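Local coordinates for protein benzoate 1,2-dioxygenase beta subunit (Burkholderia mallei ATCC 23344, PDB 3E99) that probably forms, with the catalytic alpha subunit, the oxygenase component of an enzyme that adds dioxygen to the aromatic ring of benzoate, at residues 15-18 against 19-23. Residues are numbered along the deposited sequence; the frame is centred on the assembly and turned at random.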
ATOM      1  N   TYR A  15       0.642  -8.397   8.838  1.00 24.80           N
ATOM      2  CA  TYR A  15       0.309  -9.006   7.576  1.00 23.73           C
ATOM      3  C   TYR A  15      -0.410 -10.329   7.835  1.00 21.65           C
ATOM      4  O   TYR A  15      -1.362 -10.636   7.169  1.00 24.03           O
ATOM      5  CB  TYR A  15       1.538  -9.222   6.689  1.00 23.14           C
ATOM      6  CG  TYR A  15       2.321  -7.934   6.372  1.00 21.49           C
ATOM      7  CD1 TYR A  15       1.763  -6.661   6.564  1.00 20.61           C
ATOM      8  CD2 TYR A  15       3.614  -8.004   5.932  1.00 24.15           C
ATOM      9  CE1 TYR A  15       2.459  -5.505   6.266  1.00 26.40           C
ATOM     10  CE2 TYR A  15       4.347  -6.859   5.650  1.00 21.82           C
ATOM     11  CZ  TYR A  15       3.765  -5.609   5.825  1.00 22.14           C
ATOM     12  OH  TYR A  15       4.530  -4.507   5.543  1.00 26.50           O
ATOM     13  N   ARG A  16       0.074 -11.115   8.801  1.00 21.03           N
ATOM     14  CA  ARG A  16      -0.552 -12.388   9.119  0.50 22.18           C
ATOM     15  C   ARG A  16      -1.969 -12.184   9.646  1.00 21.96           C
ATOM     16  O   ARG A  16      -2.902 -12.832   9.184  1.00 24.59           O
ATOM     17  CB  ARG A  16       0.271 -13.154  10.171  0.50 22.65           C
ATOM     18  CG  ARG A  16      -0.414 -14.423  10.615  0.50 23.07           C
ATOM     19  CD  ARG A  16       0.514 -15.460  11.238  0.50 25.33           C
ATOM     20  NE  ARG A  16      -0.273 -16.683  11.388  0.50 28.97           N
ATOM     21  CZ  ARG A  16      -0.950 -17.032  12.471  0.50 23.85           C
ATOM     22  NH1 ARG A  16      -0.897 -16.307  13.587  0.50 30.17           N
ATOM     23  NH2 ARG A  16      -1.660 -18.140  12.441  0.50 20.09           N
ATOM     24  N   GLU A  17      -2.118 -11.293  10.631  1.00 20.45           N
ATOM     25  CA  GLU A  17      -3.430 -11.037  11.220  1.00 22.93           C
ATOM     26  C   GLU A  17      -4.473 -10.686  10.168  1.00 23.86           C
ATOM     27  O   GLU A  17      -5.550 -11.280  10.117  1.00 23.01           O
ATOM     28  CB  GLU A  17      -3.339  -9.996  12.323  1.00 25.24           C
ATOM     29  CG  GLU A  17      -4.648  -9.732  13.067  1.00 24.12           C
ATOM     30  CD  GLU A  17      -5.280  -8.402  12.738  1.00 23.88           C
ATOM     31  OE1 GLU A  17      -4.553  -7.408  12.493  1.00 24.33           O
ATOM     32  OE2 GLU A  17      -6.528  -8.340  12.687  1.00 27.03           O
ATOM     33  N   SER A  18      -4.129  -9.765   9.289  1.00 21.57           N
ATOM     34  CA  SER A  18      -5.036  -9.348   8.217  1.00 22.66           C
ATOM     35  C   SER A  18      -5.248 -10.450   7.166  1.00 20.44           C
ATOM     36  O   SER A  18      -6.363 -10.592   6.645  1.00 22.01           O
ATOM     37  CB  SER A  18      -4.583  -7.999   7.599  1.00 24.67           C
ATOM     38  OG  SER A  18      -3.277  -8.086   7.113  1.00 25.19           O
ATOM     39  N   ARG A  19      -4.221 -11.254   6.877  1.00 22.83           N
ATOM     40  CA  ARG A  19      -4.369 -12.414   6.007  1.00 22.54           C
ATOM     41  C   ARG A  19      -5.396 -13.410   6.545  1.00 24.76           C
ATOM     42  O   ARG A  19      -6.179 -14.008   5.774  1.00 23.67           O
ATOM     43  CB  ARG A  19      -3.029 -13.146   5.777  1.00 24.71           C
ATOM     44  CG  ARG A  19      -3.165 -14.461   5.011  1.00 25.22           C
ATOM     45  CD  ARG A  19      -1.845 -14.961   4.530  1.00 27.79           C
ATOM     46  NE  ARG A  19      -0.826 -14.944   5.555  1.00 23.03           N
ATOM     47  CZ  ARG A  19      -0.704 -15.829   6.536  1.00 30.55           C
ATOM     48  NH1 ARG A  19      -1.549 -16.826   6.662  1.00 28.03           N
ATOM     49  NH2 ARG A  19       0.308 -15.742   7.376  1.00 30.19           N
ATOM     50  N   LEU A  20      -5.407 -13.613   7.861  1.00 23.91           N
ATOM     51  CA  LEU A  20      -6.348 -14.579   8.425  1.00 23.39           C
ATOM     52  C   LEU A  20      -7.817 -14.147   8.182  1.00 22.49           C
ATOM     53  O   LEU A  20      -8.685 -15.000   7.968  1.00 25.91           O
ATOM     54  CB  LEU A  20      -6.037 -14.849   9.903  1.00 26.84           C
ATOM     55  CG  LEU A  20      -4.655 -15.495  10.092  1.00 26.00           C
ATOM     56  CD1 LEU A  20      -4.312 -15.589  11.571  1.00 19.72           C
ATOM     57  CD2 LEU A  20      -4.514 -16.854   9.398  1.00 29.68           C
ATOM     58  N   LEU A  21      -8.083 -12.847   8.141  1.00 20.54           N
ATOM     59  CA  LEU A  21      -9.401 -12.330   7.771  1.00 20.26           C
ATOM     60  C   LEU A  21      -9.667 -12.512   6.294  1.00 21.74           C
ATOM     61  O   LEU A  21     -10.743 -12.934   5.887  1.00 24.28           O
ATOM     62  CB  LEU A  21      -9.540 -10.823   8.102  1.00 21.36           C
ATOM     63  CG  LEU A  21      -9.589 -10.423   9.550  1.00 24.66           C
ATOM     64  CD1 LEU A  21      -9.415  -8.900   9.702  1.00 23.06           C
ATOM     65  CD2 LEU A  21     -10.909 -10.926  10.146  1.00 23.26           C
ATOM     66  N   ASP A  22      -8.687 -12.173   5.470  1.00 23.73           N
ATOM     67  CA  ASP A  22      -8.894 -12.253   4.029  1.00 21.88           C
ATOM     68  C   ASP A  22      -9.113 -13.702   3.601  1.00 23.76           C
ATOM     69  O   ASP A  22      -9.855 -13.952   2.658  1.00 22.84           O
ATOM     70  CB  ASP A  22      -7.729 -11.679   3.245  1.00 20.78           C
ATOM     71  CG  ASP A  22      -7.605 -10.164   3.386  1.00 26.00           C
ATOM     72  OD1 ASP A  22      -8.613  -9.483   3.619  1.00 19.45           O
ATOM     73  OD2 ASP A  22      -6.484  -9.656   3.187  1.00 20.38           O
ATOM     74  N   ASP A  23      -8.494 -14.620   4.308  1.00 24.02           N
ATOM     75  CA  ASP A  23      -8.603 -16.053   3.994  1.00 27.08           C
ATOM     76  C   ASP A  23      -9.671 -16.790   4.819  1.00 25.60           C
ATOM     77  O   ASP A  23      -9.798 -18.004   4.710  1.00 24.85           O
ATOM     78  CB  ASP A  23      -7.265 -16.724   4.145  1.00 24.08           C
ATOM     79  CG  ASP A  23      -6.293 -16.384   2.997  1.00 28.45           C
ATOM     80  OD1 ASP A  23      -6.727 -15.832   1.957  1.00 32.41           O
ATOM     81  OD2 ASP A  23      -5.078 -16.630   3.191  1.00 28.85           O
TER
HETATM   82  O   HOH W   1      -0.764 -18.723   8.785  0.60 24.99           O
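Arg-16 and Arg-19, one helical turn apart, cross at a slant, their guanidinium planes 56° apart, and the nearest pair of charged atoms, NE of Arg-16 and NH2 of Arg-19, stays 4.2 Å away. One water accepts from both, at 3.0 Å from NH1 of Arg-19 and, more weakly, from NE of Arg-16. A bend at chi3 (48°) folds Arg-19 back so that NH2 lies against CG of Arg-16, while its NE forms a salt bridge with Glu-98 of the second subunit, which probably eases the like-charge proximity. Leu-20 CD1 sits over the centre of the Arg-16 guanidinium, 3.7 Å above its plane. These side chains project from the last part of helix 7-22, which packs against the curved sheet of the NTF2-like fold. Its i to i+4 bonds include Arg-19 N to Tyr-15 O and Leu-20 N to Arg-16 O (each 2.9 Å). Ser-18 O accepts twice, from Asp-22 N (3.0 Å, 160° at the hydrogen) and weakly from Leu-21 N (3.2 Å); Ser-18 OG bonds to Leu-14 O. Buried carboxylates find several donors: Glu-17 OE1 accepts from Tyr-132 OH, OE2 from Trp-29 NE1 and Tyr-33 OH, whereas OD1 of Asp-22 is held by His-92 and Thr-90.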